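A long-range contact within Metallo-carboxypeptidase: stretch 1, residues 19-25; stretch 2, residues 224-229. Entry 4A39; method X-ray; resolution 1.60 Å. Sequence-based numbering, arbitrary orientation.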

# COMPACT_ATOMS: atom_id res chain seq x y z
N ASP A 19 -7.22 -14.98 14.50
CA ASP A 19 -8.65 -14.78 14.34
C ASP A 19 -9.06 -13.32 14.55
O ASP A 19 -9.78 -12.99 15.49
CB ASP A 19 -9.42 -15.69 15.31
CG ASP A 19 -9.09 -15.42 16.77
OD1 ASP A 19 -7.91 -15.15 17.09
OD2 ASP A 19 -10.02 -15.49 17.61
N PHE A 20 -8.58 -12.47 13.66
CA PHE A 20 -8.87 -11.04 13.71
C PHE A 20 -8.57 -10.36 12.38
O PHE A 20 -8.03 -10.98 11.46
CB PHE A 20 -8.06 -10.38 14.84
CG PHE A 20 -6.60 -10.76 14.86
CD1 PHE A 20 -5.72 -10.25 13.91
CD2 PHE A 20 -6.12 -11.64 15.82
CE1 PHE A 20 -4.37 -10.62 13.92
CE2 PHE A 20 -4.78 -12.02 15.84
CZ PHE A 20 -3.90 -11.50 14.89
N ASP A 21 -8.94 -9.09 12.28
CA ASP A 21 -8.75 -8.28 11.08
C ASP A 21 -7.33 -8.39 10.52
O ASP A 21 -6.36 -8.03 11.20
CB ASP A 21 -9.08 -6.82 11.39
CG ASP A 21 -9.10 -5.94 10.16
OD1 ASP A 21 -8.23 -6.11 9.28
OD2 ASP A 21 -9.99 -5.06 10.08
N SER A 22 -7.21 -8.87 9.28
CA SER A 22 -5.95 -9.04 8.56
C SER A 22 -5.06 -10.15 9.11
O SER A 22 -3.89 -10.27 8.73
CB SER A 22 -5.15 -7.72 8.50
OG SER A 22 -4.47 -7.44 9.72
N GLY A 23 -5.61 -10.96 10.00
CA GLY A 23 -4.83 -12.05 10.55
C GLY A 23 -4.52 -13.11 9.50
O GLY A 23 -5.32 -13.38 8.61
N ASN A 24 -3.33 -13.70 9.59
CA ASN A 24 -2.93 -14.76 8.67
C ASN A 24 -1.81 -15.62 9.23
O ASN A 24 -0.67 -15.16 9.39
CB ASN A 24 -2.48 -14.19 7.32
CG ASN A 24 -2.10 -15.29 6.33
OD1 ASN A 24 -1.46 -16.28 6.70
ND2 ASN A 24 -2.47 -15.11 5.07
N ILE A 25 -2.14 -16.87 9.54
CA ILE A 25 -1.17 -17.84 10.03
C ILE A 25 -1.87 -19.16 10.33
O ILE A 25 -3.06 -19.20 10.62
CB ILE A 25 -0.46 -17.36 11.33
CG1 ILE A 25 0.94 -17.98 11.41
CG2 ILE A 25 -1.25 -17.77 12.56
CD1 ILE A 25 1.90 -17.44 10.39
N GLY A 224 -10.02 -8.32 0.85
CA GLY A 224 -8.71 -8.93 0.96
C GLY A 224 -7.96 -8.51 2.21
O GLY A 224 -7.34 -9.33 2.87
N ALA A 225 -8.02 -7.22 2.54
CA ALA A 225 -7.33 -6.73 3.72
C ALA A 225 -7.86 -7.40 4.99
O ALA A 225 -7.09 -7.95 5.77
CB ALA A 225 -7.48 -5.21 3.82
N PHE A 226 -9.17 -7.36 5.17
CA PHE A 226 -9.79 -7.97 6.34
C PHE A 226 -9.44 -9.45 6.49
O PHE A 226 -9.20 -9.94 7.60
CB PHE A 226 -11.31 -7.82 6.28
CG PHE A 226 -12.02 -8.46 7.43
CD1 PHE A 226 -12.02 -7.86 8.69
CD2 PHE A 226 -12.65 -9.69 7.27
CE1 PHE A 226 -12.65 -8.48 9.77
CE2 PHE A 226 -13.28 -10.31 8.34
CZ PHE A 226 -13.28 -9.71 9.60
N HIS A 227 -9.41 -10.18 5.37
CA HIS A 227 -9.12 -11.61 5.42
C HIS A 227 -7.64 -11.97 5.48
O HIS A 227 -7.29 -13.15 5.45
CB HIS A 227 -9.78 -12.32 4.25
CG HIS A 227 -11.25 -12.55 4.45
ND1 HIS A 227 -12.21 -11.91 3.70
CD2 HIS A 227 -11.91 -13.30 5.36
CE1 HIS A 227 -13.41 -12.26 4.14
NE2 HIS A 227 -13.26 -13.10 5.15
N GLY A 228 -6.79 -10.96 5.57
CA GLY A 228 -5.36 -11.23 5.64
C GLY A 228 -4.77 -11.79 4.35
O GLY A 228 -3.80 -12.54 4.39
N ASN A 229 -5.37 -11.43 3.22
CA ASN A 229 -4.91 -11.85 1.90
C ASN A 229 -3.67 -11.04 1.54
O ASN A 229 -3.39 -10.01 2.17
CB ASN A 229 -5.95 -11.56 0.82
CG ASN A 229 -6.93 -12.70 0.59
OD1 ASN A 229 -7.75 -12.63 -0.33
ND2 ASN A 229 -6.86 -13.74 1.40

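This is a compact, largely polar contact in which a beta turn docks against the end of a helix and is held there by two hydrogen bonds to backbone carbonyl oxygens. More than 200 residues separate the partners in sequence, and the surface buried between them, 274 Å² with both sides summed, is small; it is accompanied by two directed hydrogen bonds and close backbone packing.

Each stretch prepares its own backbone for the meeting. From Phe 20 to Gly 23 the chain folds into a type II beta turn, closed by a hydrogen bond of 2.8 Å from Gly 23 N to Phe 20 O. The helix that includes residues 224-226 finishes in a Schellman motif: Gly 228 N bonds to Ala 225 O at 3.0 Å, and Asn 229 N reaches back to Gly 224 O at 2.9 Å. Phe 226 O is left to accept a bond from the other stretch. Ser 22 N supplies it, bonding to Phe 226 O at 2.8 Å with an N-H...O angle of 160°, so that the turn adds a donor where the helix is running out of its own. Beside this bond, Ser 22 CA lies 3.2 Å from Ala 225 O in a CA-H...O contact, whose angle of 129° at the hydrogen makes it a bent, lesser addition.

The second hydrogen bond comes from a side chain. Asn 24 directs its CA-to-CB bond toward stretch 2, and Asn 24 ND2 meets Gly 228 O at 3.0 Å with a nearly straight angle of 172°. An amide suits this buried position because it carries both a donor and an acceptor: OD1 is also hydrogen-bonded, elsewhere in the structure, so neither polar end is left unsatisfied.

Gly 228 fits its place for two reasons. Its phi of 69° is one that glycine adopts readily, and Gly 228 CA packs closely against the turn, 3.6 Å from Ser 22 O and 3.7 Å from Gly 23 O. A CB on Gly 228 would point toward stretch 1 and fall 2.2 Å from Gly 23 O and 3.0 Å from Ser 22 O, both clashes. The absence of a side chain thus lets the CA atoms of Ser 22 and Gly 228 approach to 3.7 Å. Gly 23 is constrained by its own turn instead: a CB on Gly 23 would point away from stretch 2 but would be crowded by Phe 20 O at 3.0 Å.

Ser 22 also has a positive phi, 70°, and its small side chain, in the p rotamer, turns Ser 22 OG back to Asp 21 O in a very short hydrogen bond of 2.5 Å. The CA-to-CB bond of Phe 226 points away from stretch 1, yet the end of its side chain comes nearer. There Asp 21 OD2 sits at the ring edge, near its plane, 3.7 Å from Phe 226 CD1, a favourable place for a carboxylate oxygen because the ring's hydrogens carry slight positive charge.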